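Local coordinates for octopine dehydrogenase (Pecten maximus, PDB 3C7A), which catalyses the NADH-dependent reductive condensation of L-arginine with pyruvate to D-octopine, and the reverse oxidation, at residues W42-V53 against E64-I72; L17-V27 against L184-P192. All coordinates share one frame; numbering follows the deposited sequence.

Contact 1. Residues W42-V53 against E64-I72; sequences WTKALGADELTV and EVKSRPKVI
Strand segments 51-53 and 64-67 run antiparallel (156°) as the arms of a beta hairpin, their axes 4.8 Å apart at the closest, with Leu51–Ser67 and Val53–Val65 as hydrogen-bonded pairs flanking the non-hydrogen-bonded pair Thr52–Lys66. Four backbone bonds join them, the shortest from Val53 N to Val65 O at 2.9 Å. On one face the Thr52 and Lys66 side chains lie side by side and point the same way, OG1 of Thr52 resting 3.9 Å from CE of Lys66. On the other, Leu51, Val53, Val65 and Ser67 turn toward helix 12-21 and the loop after it, where Ser67 OG bonds to Gly19 O.

Beyond the strand, Arg68 folds back over the type II' turn of Leu46 to Asp49. A bend at chi3 swings its guanidinium round so that NH1 donates to Asp49 O at 2.9 Å, and more weakly to Gly47 O at 3.3 Å. Both carbonyls lie at the guanidinium edge. The Asp49 carboxylate turns elsewhere, to a salt bridge with Arg155.

At the far end Ile72 sets its CD1 over one face of the Trp42 indole, 4.0 Å from the centroid of the five-membered ring and 6° off its normal, a CH-pi contact. Trp42 CG stands anti to its own N (chi1 -165°), which carries the indole toward Ile72; the ring also stacks with His15, close to the NADH-binding Gly10. Arg68 thus fastens a helix-ending turn through main-chain carbonyls, so its charge is probably balanced here by carbonyl dipoles, the carboxylates of Asp49 and Glu50 not touching it.

Contact 2. Residues L17-V27 against L184-P192; sequences LSGLAASRDGV and LQMLHGAEP
The guanidinium of Arg24 has Leu187 O at its edge, in its plane, and Ser23 OG over one face, 3.9 Å above that plane and offset toward the rim; the imidazole of His188 is approached obliquely by CD1 of Leu17. These groups lie where the first helix of the Rossmann-type NADH-binding fold, 12-21, meets the end of helix 180-188, the short segments running almost perpendicular (94°) with 9.9 Å between axes. Arg24 turns sharply at chi2 (-67°), bringing NE and NH2 round to the same carbonyl: each donates a weak bond of 3.4 Å to Leu187 O. Two weak bonds to one oxygen would only loosely restrain the guanidinium's rotation, at a helix C-terminus where the carbonyl dipoles would favour a positive charge. An alanine here would strip both donors from Leu187 O and is likely to leave the helix end less firmly tied to the turn.

Beside the arginine the contact is apolar. Leu187 CD2 reaches Ala21 CB at 4.1 Å and also touches CG1 of Val27, so one methyl meets both helix 12-21 and the first residue of strand 27-32. Met186, its chain bent at chi2 and chi3, brings CE to 4.1 Å from Val27 CG2, the two side chains passing in opposite directions. His188 packs edge-to-face with Phe194 and against Trp146, a residue of the NAD pocket. Gly189 leaves the helix with positive phi, and a side chain there would point at Arg24 NH2. From within the helix, Gln185 reaches forward to its exit: NE2 donates to Gly189 O at 3.0 Å and to Pro192 O at 3.1 Å.

Overall arrangement
The centres of the two contacts lie about 16 Å apart, on the same side of the chain's centre. Along the sequence 17-27 comes first, then both segments of contact 1, and 184-192 closes the order, so the local hairpin contact falls within the long interval spanned by contact 2. Helix 12-21 and the loop after it lie between the two: they meet helix 180-188 in contact 2 and the hairpin in contact 1, where Leu51 CD2 packs on Gly19 CA at 4.0 Å. Strand 27-32, entered from contact 2, pairs in parallel with strand 71-73 of contact 1. Together the contacts join the hairpin and helix 180-188 to the first helix, whose N-terminal turn carries part of the NADH-binding glycine-rich motif.

Contact 1. Residues W42-V53 against E64-I72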
loop_
_atom_site.group_PDB
_atom_site.type_symbol
_atom_site.label_atom_id
_atom_site.label_comp_id
_atom_site.label_asym_id
_atom_site.label_seq_id
_atom_site.Cartn_x
_atom_site.Cartn_y
_atom_site.Cartn_z
ATOM N N TRP A 42 17.653 -17.419 -7.914
ATOM C CA TRP A 42 16.921 -18.087 -6.829
ATOM C C TRP A 42 17.034 -19.614 -6.930
ATOM O O TRP A 42 17.347 -20.280 -5.941
ATOM C CB TRP A 42 15.443 -17.656 -6.842
ATOM C CG TRP A 42 14.641 -17.965 -5.580
ATOM C CD1 TRP A 42 14.860 -18.976 -4.682
ATOM C CD2 TRP A 42 13.469 -17.273 -5.116
ATOM N NE1 TRP A 42 13.916 -18.942 -3.684
ATOM C CE2 TRP A 42 13.050 -17.908 -3.924
ATOM C CE3 TRP A 42 12.740 -16.171 -5.586
ATOM C CZ2 TRP A 42 11.931 -17.481 -3.196
ATOM C CZ3 TRP A 42 11.627 -15.742 -4.860
ATOM C CH2 TRP A 42 11.235 -16.399 -3.678
ATOM N N THR A 43 16.790 -20.154 -8.125
ATOM C CA THR A 43 16.810 -21.605 -8.370
ATOM C C THR A 43 18.179 -22.245 -8.082
ATOM O O THR A 43 18.251 -23.355 -7.542
ATOM C CB THR A 43 16.360 -21.945 -9.821
ATOM O OG1 THR A 43 15.121 -21.283 -10.113
ATOM C CG2 THR A 43 16.170 -23.448 -10.005
ATOM N N LYS A 44 19.250 -21.536 -8.436
ATOM C CA LYS A 44 20.618 -22.037 -8.266
ATOM C C LYS A 44 21.057 -22.060 -6.797
ATOM O O LYS A 44 21.763 -22.978 -6.367
ATOM C CB LYS A 44 21.592 -21.201 -9.105
ATOM C CG LYS A 44 22.748 -21.988 -9.721
ATOM C CD LYS A 44 23.943 -22.089 -8.785
ATOM C CE LYS A 44 25.072 -22.885 -9.417
ATOM N NZ LYS A 44 26.219 -23.039 -8.482
ATOM N N ALA A 45 20.632 -21.054 -6.034
ATOM C CA ALA A 45 20.993 -20.933 -4.618
ATOM C C ALA A 45 20.282 -21.949 -3.717
ATOM O O ALA A 45 20.863 -22.420 -2.735
ATOM C CB ALA A 45 20.740 -19.512 -4.125
ATOM N N LEU A 46 19.035 -22.282 -4.053
ATOM C CA LEU A 46 18.244 -23.234 -3.264
ATOM C C LEU A 46 18.653 -24.693 -3.508
ATOM O O LEU A 46 18.782 -25.472 -2.560
ATOM C CB LEU A 46 16.739 -23.040 -3.516
ATOM C CG LEU A 46 15.735 -23.926 -2.760
ATOM C CD1 LEU A 46 15.745 -23.651 -1.260
ATOM C CD2 LEU A 46 14.328 -23.758 -3.322
ATOM N N GLY A 47 18.845 -25.054 -4.777
ATOM C CA GLY A 47 19.234 -26.413 -5.155
ATOM C C GLY A 47 18.164 -27.449 -4.858
ATOM O O GLY A 47 17.009 -27.294 -5.264
ATOM N N ALA A 48 18.552 -28.500 -4.137
ATOM C CA ALA A 48 17.640 -29.587 -3.774
ATOM C C ALA A 48 17.059 -29.450 -2.360
ATOM O O ALA A 48 16.303 -30.317 -1.910
ATOM C CB ALA A 48 18.337 -30.940 -3.940
ATOM N N ASP A 49 17.407 -28.362 -1.673
ATOM C CA ASP A 49 16.993 -28.137 -0.281
ATOM C C ASP A 49 15.595 -27.511 -0.151
ATOM O O ASP A 49 14.969 -27.154 -1.152
ATOM C CB ASP A 49 18.033 -27.278 0.454
ATOM C CG ASP A 49 19.411 -27.936 0.519
ATOM O OD1 ASP A 49 19.496 -29.184 0.505
ATOM O OD2 ASP A 49 20.416 -27.194 0.594
ATOM N N GLU A 50 15.121 -27.390 1.092
ATOM C CA GLU A 50 13.815 -26.794 1.404
ATOM C C GLU A 50 13.947 -25.346 1.897
ATOM O O GLU A 50 14.948 -24.986 2.521
ATOM C CB GLU A 50 13.083 -27.626 2.465
ATOM C CG GLU A 50 12.664 -29.028 2.020
ATOM C CD GLU A 50 11.889 -29.784 3.095
ATOM O OE1 GLU A 50 12.436 -29.998 4.200
ATOM O OE2 GLU A 50 10.732 -30.173 2.831
ATOM N N LEU A 51 12.929 -24.530 1.619
ATOM C CA LEU A 51 12.871 -23.140 2.091
ATOM C C LEU A 51 12.387 -23.080 3.547
ATOM O O LEU A 51 11.425 -23.760 3.910
ATOM C CB LEU A 51 11.953 -22.311 1.182
ATOM C CG LEU A 51 11.828 -20.793 1.383
ATOM C CD1 LEU A 51 13.075 -20.053 0.910
ATOM C CD2 LEU A 51 10.595 -20.263 0.661
ATOM N N THR A 52 13.050 -22.258 4.365
ATOM C CA THR A 52 12.784 -22.204 5.811
ATOM C C THR A 52 12.275 -20.836 6.294
ATOM O O THR A 52 12.878 -19.798 6.003
ATOM C CB THR A 52 14.043 -22.607 6.635
ATOM O OG1 THR A 52 14.611 -23.809 6.100
ATOM C CG2 THR A 52 13.695 -22.831 8.105
ATOM N N VAL A 53 11.163 -20.854 7.033
ATOM C CA VAL A 53 10.604 -19.656 7.673
ATOM C C VAL A 53 10.662 -19.800 9.202
ATOM O O VAL A 53 10.123 -20.758 9.762
ATOM C CB VAL A 53 9.135 -19.386 7.223
ATOM C CG1 VAL A 53 8.585 -18.119 7.875
ATOM C CG2 VAL A 53 9.032 -19.281 5.701
ATOM N N GLU A 64 9.756 -23.402 13.315
ATOM C CA GLU A 64 10.261 -23.515 11.940
ATOM C C GLU A 64 9.239 -24.137 10.983
ATOM O O GLU A 64 8.539 -25.086 11.344
ATOM C CB GLU A 64 11.555 -24.338 11.903
ATOM C CG GLU A 64 12.799 -23.620 12.425
ATOM C CD GLU A 64 14.092 -24.369 12.116
ATOM O OE1 GLU A 64 14.077 -25.619 12.063
ATOM O OE2 GLU A 64 15.133 -23.703 11.933
ATOM N N VAL A 65 9.168 -23.597 9.766
ATOM C CA VAL A 65 8.300 -24.122 8.701
ATOM C C VAL A 65 9.127 -24.377 7.432
ATOM O O VAL A 65 9.867 -23.497 6.985
ATOM C CB VAL A 65 7.122 -23.150 8.375
ATOM C CG1 VAL A 65 6.172 -23.758 7.344
ATOM C CG2 VAL A 65 6.351 -22.768 9.638
ATOM N N LYS A 66 8.999 -25.579 6.865
ATOM C CA LYS A 66 9.768 -25.979 5.674
ATOM C C LYS A 66 8.884 -26.494 4.530
ATOM O O LYS A 66 7.982 -27.304 4.756
ATOM C CB LYS A 66 10.815 -27.041 6.038
ATOM C CG LYS A 66 11.939 -26.547 6.942
ATOM C CD LYS A 66 12.986 -27.629 7.171
ATOM C CE LYS A 66 14.112 -27.127 8.060
ATOM N NZ LYS A 66 15.219 -28.118 8.181
ATOM N N SER A 67 9.159 -26.025 3.309
ATOM C CA SER A 67 8.399 -26.416 2.107
ATOM C C SER A 67 9.169 -26.181 0.796
ATOM O O SER A 67 10.260 -25.604 0.802
ATOM C CB SER A 67 7.049 -25.686 2.061
ATOM O OG SER A 67 7.226 -24.283 1.956
ATOM N N ARG A 68 8.588 -26.632 -0.320
ATOM C CA ARG A 68 9.166 -26.446 -1.658
ATOM C C ARG A 68 8.103 -26.105 -2.718
ATOM O O ARG A 68 7.175 -26.888 -2.935
ATOM C CB ARG A 68 9.948 -27.694 -2.094
ATOM C CG ARG A 68 11.414 -27.713 -1.668
ATOM C CD ARG A 68 12.095 -29.043 -2.012
ATOM N NE ARG A 68 12.194 -29.288 -3.455
ATOM C CZ ARG A 68 13.209 -28.901 -4.226
ATOM N NH1 ARG A 68 14.236 -28.233 -3.712
ATOM N NH2 ARG A 68 13.198 -29.180 -5.523
ATOM N N PRO A 69 8.239 -24.935 -3.380
ATOM C CA PRO A 69 7.339 -24.530 -4.469
ATOM C C PRO A 69 7.490 -25.393 -5.728
ATOM O O PRO A 69 8.527 -26.035 -5.918
ATOM C CB PRO A 69 7.769 -23.085 -4.769
ATOM C CG PRO A 69 8.600 -22.659 -3.594
ATOM C CD PRO A 69 9.259 -23.906 -3.112
ATOM N N LYS A 70 6.459 -25.390 -6.572
ATOM C CA LYS A 70 6.434 -26.178 -7.810
ATOM C C LYS A 70 7.420 -25.663 -8.870
ATOM O O LYS A 70 8.171 -26.450 -9.455
ATOM C CB LYS A 70 5.004 -26.240 -8.376
ATOM C CG LYS A 70 4.837 -27.020 -9.686
ATOM C CD LYS A 70 4.829 -28.526 -9.461
ATOM C CE LYS A 70 4.677 -29.279 -10.773
ATOM N NZ LYS A 70 4.762 -30.754 -10.574
ATOM N N VAL A 71 7.415 -24.349 -9.109
ATOM C CA VAL A 71 8.293 -23.728 -10.110
ATOM C C VAL A 71 8.601 -22.252 -9.798
ATOM O O VAL A 71 7.763 -21.540 -9.237
ATOM C CB VAL A 71 7.728 -23.905 -11.564
ATOM C CG1 VAL A 71 6.437 -23.111 -11.770
ATOM C CG2 VAL A 71 8.777 -23.547 -12.619
ATOM N N ILE A 72 9.817 -21.819 -10.143
ATOM C CA ILE A 72 10.245 -20.419 -10.021
ATOM C C ILE A 72 10.810 -19.948 -11.371
ATOM O O ILE A 72 11.856 -20.433 -11.813
ATOM C CB ILE A 72 11.294 -20.225 -8.884
ATOM C CG1 ILE A 72 10.734 -20.706 -7.537
ATOM C CG2 ILE A 72 11.731 -18.759 -8.792
ATOM C CD1 ILE A 72 11.785 -20.948 -6.456
HETATM O O HOH W 1 12.450 -23.473 -10.631
#

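Contact 2. Residues L17-V27 against L184-P192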
loop_
_atom_site.group_PDB
_atom_site.type_symbol
_atom_site.label_atom_id
_atom_site.label_comp_id
_atom_site.label_asym_id
_atom_site.label_seq_id
_atom_site.Cartn_x
_atom_site.Cartn_y
_atom_site.Cartn_z
ATOM N N LEU A 17 5.489 -15.303 2.111
ATOM C CA LEU A 17 4.216 -15.814 1.582
ATOM C C LEU A 17 4.354 -17.162 0.856
ATOM O O LEU A 17 3.514 -18.050 1.031
ATOM C CB LEU A 17 3.536 -14.772 0.676
ATOM C CG LEU A 17 2.195 -15.113 0.004
ATOM C CD1 LEU A 17 1.069 -15.331 1.021
ATOM C CD2 LEU A 17 1.805 -14.035 -1.000
ATOM N N SER A 18 5.411 -17.303 0.053
ATOM C CA SER A 18 5.661 -18.528 -0.717
ATOM C C SER A 18 5.905 -19.758 0.164
ATOM O O SER A 18 5.423 -20.850 -0.142
ATOM C CB SER A 18 6.832 -18.332 -1.688
ATOM O OG SER A 18 6.498 -17.422 -2.723
ATOM N N GLY A 19 6.652 -19.567 1.252
ATOM C CA GLY A 19 6.967 -20.643 2.193
ATOM C C GLY A 19 5.778 -21.158 2.991
ATOM O O GLY A 19 5.634 -22.367 3.187
ATOM N N LEU A 20 4.927 -20.241 3.450
ATOM C CA LEU A 20 3.749 -20.603 4.249
ATOM C C LEU A 20 2.644 -21.280 3.427
ATOM O O LEU A 20 2.068 -22.282 3.864
ATOM C CB LEU A 20 3.193 -19.383 4.999
ATOM C CG LEU A 20 4.055 -18.706 6.076
ATOM C CD1 LEU A 20 3.403 -17.409 6.545
ATOM C CD2 LEU A 20 4.337 -19.622 7.268
ATOM N N ALA A 21 2.360 -20.730 2.245
ATOM C CA ALA A 21 1.312 -21.250 1.356
ATOM C C ALA A 21 1.605 -22.652 0.809
ATOM O O ALA A 21 0.693 -23.477 0.683
ATOM C CB ALA A 21 1.054 -20.274 0.206
ATOM N N ALA A 22 2.873 -22.916 0.494
ATOM C CA ALA A 22 3.289 -24.206 -0.069
ATOM C C ALA A 22 3.329 -25.347 0.956
ATOM O O ALA A 22 3.532 -26.508 0.586
ATOM C CB ALA A 22 4.638 -24.071 -0.780
ATOM N N SER A 23 3.132 -25.018 2.232
ATOM C CA SER A 23 3.117 -26.023 3.299
ATOM C C SER A 23 1.720 -26.607 3.565
ATOM O O SER A 23 1.578 -27.551 4.350
ATOM C CB SER A 23 3.726 -25.453 4.592
ATOM O OG SER A 23 2.859 -24.519 5.219
ATOM N N ARG A 24 0.701 -26.051 2.905
ATOM C CA ARG A 24 -0.692 -26.474 3.109
ATOM C C ARG A 24 -1.096 -27.614 2.168
ATOM O O ARG A 24 -0.742 -27.608 0.986
ATOM C CB ARG A 24 -1.663 -25.292 2.931
ATOM C CG ARG A 24 -1.227 -23.952 3.550
ATOM C CD ARG A 24 -1.173 -23.982 5.078
ATOM N NE ARG A 24 -0.821 -22.671 5.625
ATOM C CZ ARG A 24 -0.482 -22.437 6.891
ATOM N NH1 ARG A 24 -0.438 -23.428 7.775
ATOM N NH2 ARG A 24 -0.182 -21.201 7.276
ATOM N N ASP A 25 -1.846 -28.580 2.700
ATOM C CA ASP A 25 -2.354 -29.710 1.914
ATOM C C ASP A 25 -3.391 -29.270 0.876
ATOM O O ASP A 25 -4.347 -28.562 1.202
ATOM C CB ASP A 25 -2.960 -30.783 2.829
ATOM C CG ASP A 25 -1.907 -31.574 3.599
ATOM O OD1 ASP A 25 -0.769 -31.730 3.104
ATOM O OD2 ASP A 25 -2.228 -32.056 4.704
ATOM N N GLY A 26 -3.185 -29.690 -0.371
ATOM C CA GLY A 26 -4.112 -29.398 -1.467
ATOM C C GLY A 26 -3.894 -28.076 -2.189
ATOM O O GLY A 26 -4.832 -27.527 -2.777
ATOM N N VAL A 27 -2.660 -27.570 -2.153
ATOM C CA VAL A 27 -2.304 -26.292 -2.792
ATOM C C VAL A 27 -1.040 -26.435 -3.657
ATOM O O VAL A 27 -0.076 -27.090 -3.251
ATOM C CB VAL A 27 -2.105 -25.156 -1.735
ATOM C CG1 VAL A 27 -1.737 -23.829 -2.399
ATOM C CG2 VAL A 27 -3.354 -24.978 -0.872
ATOM N N LEU A 184 -8.244 -16.896 1.538
ATOM C CA LEU A 184 -7.103 -16.111 2.023
ATOM C C LEU A 184 -6.722 -16.441 3.470
ATOM O O LEU A 184 -5.538 -16.477 3.808
ATOM C CB LEU A 184 -7.364 -14.603 1.864
ATOM C CG LEU A 184 -6.888 -13.843 0.610
ATOM C CD1 LEU A 184 -5.359 -13.729 0.565
ATOM C CD2 LEU A 184 -7.427 -14.438 -0.692
ATOM N N GLN A 185 -7.726 -16.691 4.310
ATOM C CA GLN A 185 -7.509 -17.094 5.705
ATOM C C GLN A 185 -6.778 -18.442 5.809
ATOM O O GLN A 185 -5.896 -18.609 6.657
ATOM C CB GLN A 185 -8.845 -17.138 6.464
ATOM C CG GLN A 185 -8.724 -17.299 7.983
ATOM C CD GLN A 185 -8.189 -16.054 8.676
ATOM O OE1 GLN A 185 -8.819 -14.996 8.658
ATOM N NE2 GLN A 185 -7.024 -16.181 9.302
ATOM N N MET A 186 -7.147 -19.382 4.938
ATOM C CA MET A 186 -6.540 -20.720 4.876
ATOM C C MET A 186 -5.028 -20.684 4.599
ATOM O O MET A 186 -4.262 -21.454 5.190
ATOM C CB MET A 186 -7.272 -21.577 3.824
ATOM C CG MET A 186 -6.757 -23.013 3.642
ATOM S SD MET A 186 -5.494 -23.214 2.355
ATOM C CE MET A 186 -6.479 -23.068 0.863
ATOM N N LEU A 187 -4.610 -19.790 3.704
ATOM C CA LEU A 187 -3.200 -19.670 3.314
ATOM C C LEU A 187 -2.305 -19.098 4.421
ATOM O O LEU A 187 -1.140 -19.489 4.537
ATOM C CB LEU A 187 -3.056 -18.837 2.028
ATOM C CG LEU A 187 -3.699 -19.334 0.723
ATOM C CD1 LEU A 187 -3.658 -18.249 -0.343
ATOM C CD2 LEU A 187 -3.048 -20.618 0.203
ATOM N N HIS A 188 -2.855 -18.189 5.229
ATOM C CA HIS A 188 -2.093 -17.487 6.276
ATOM C C HIS A 188 -2.027 -18.216 7.626
ATOM O O HIS A 188 -1.015 -18.129 8.329
ATOM C CB HIS A 188 -2.636 -16.063 6.476
ATOM C CG HIS A 188 -2.302 -15.121 5.357
ATOM N ND1 HIS A 188 -1.341 -14.140 5.471
ATOM C CD2 HIS A 188 -2.802 -15.013 4.104
ATOM C CE1 HIS A 188 -1.262 -13.467 4.337
ATOM N NE2 HIS A 188 -2.139 -13.977 3.490
ATOM N N GLY A 189 -3.100 -18.918 7.988
ATOM C CA GLY A 189 -3.161 -19.645 9.263
ATOM C C GLY A 189 -4.118 -19.041 10.280
ATOM O O GLY A 189 -5.166 -18.503 9.913
ATOM N N ALA A 190 -3.749 -19.125 11.559
ATOM C CA ALA A 190 -4.600 -18.658 12.664
ATOM C C ALA A 190 -4.670 -17.132 12.797
ATOM O O ALA A 190 -5.735 -16.579 13.092
ATOM C CB ALA A 190 -4.157 -19.289 13.982
ATOM N N GLU A 191 -3.535 -16.465 12.590
ATOM C CA GLU A 191 -3.446 -15.004 12.681
ATOM C C GLU A 191 -2.822 -14.403 11.415
ATOM O O GLU A 191 -1.970 -15.041 10.789
ATOM C CB GLU A 191 -2.631 -14.590 13.913
ATOM C CG GLU A 191 -3.387 -14.701 15.238
ATOM C CD GLU A 191 -2.619 -14.107 16.412
ATOM O OE1 GLU A 191 -1.422 -14.427 16.579
ATOM O OE2 GLU A 191 -3.220 -13.322 17.177
ATOM N N PRO A 192 -3.244 -13.179 11.025
ATOM C CA PRO A 192 -4.297 -12.330 11.607
ATOM C C PRO A 192 -5.711 -12.756 11.203
ATOM O O PRO A 192 -5.881 -13.480 10.218
ATOM C CB PRO A 192 -3.997 -10.937 11.025
ATOM C CG PRO A 192 -2.716 -11.077 10.229
ATOM C CD PRO A 192 -2.605 -12.518 9.875
#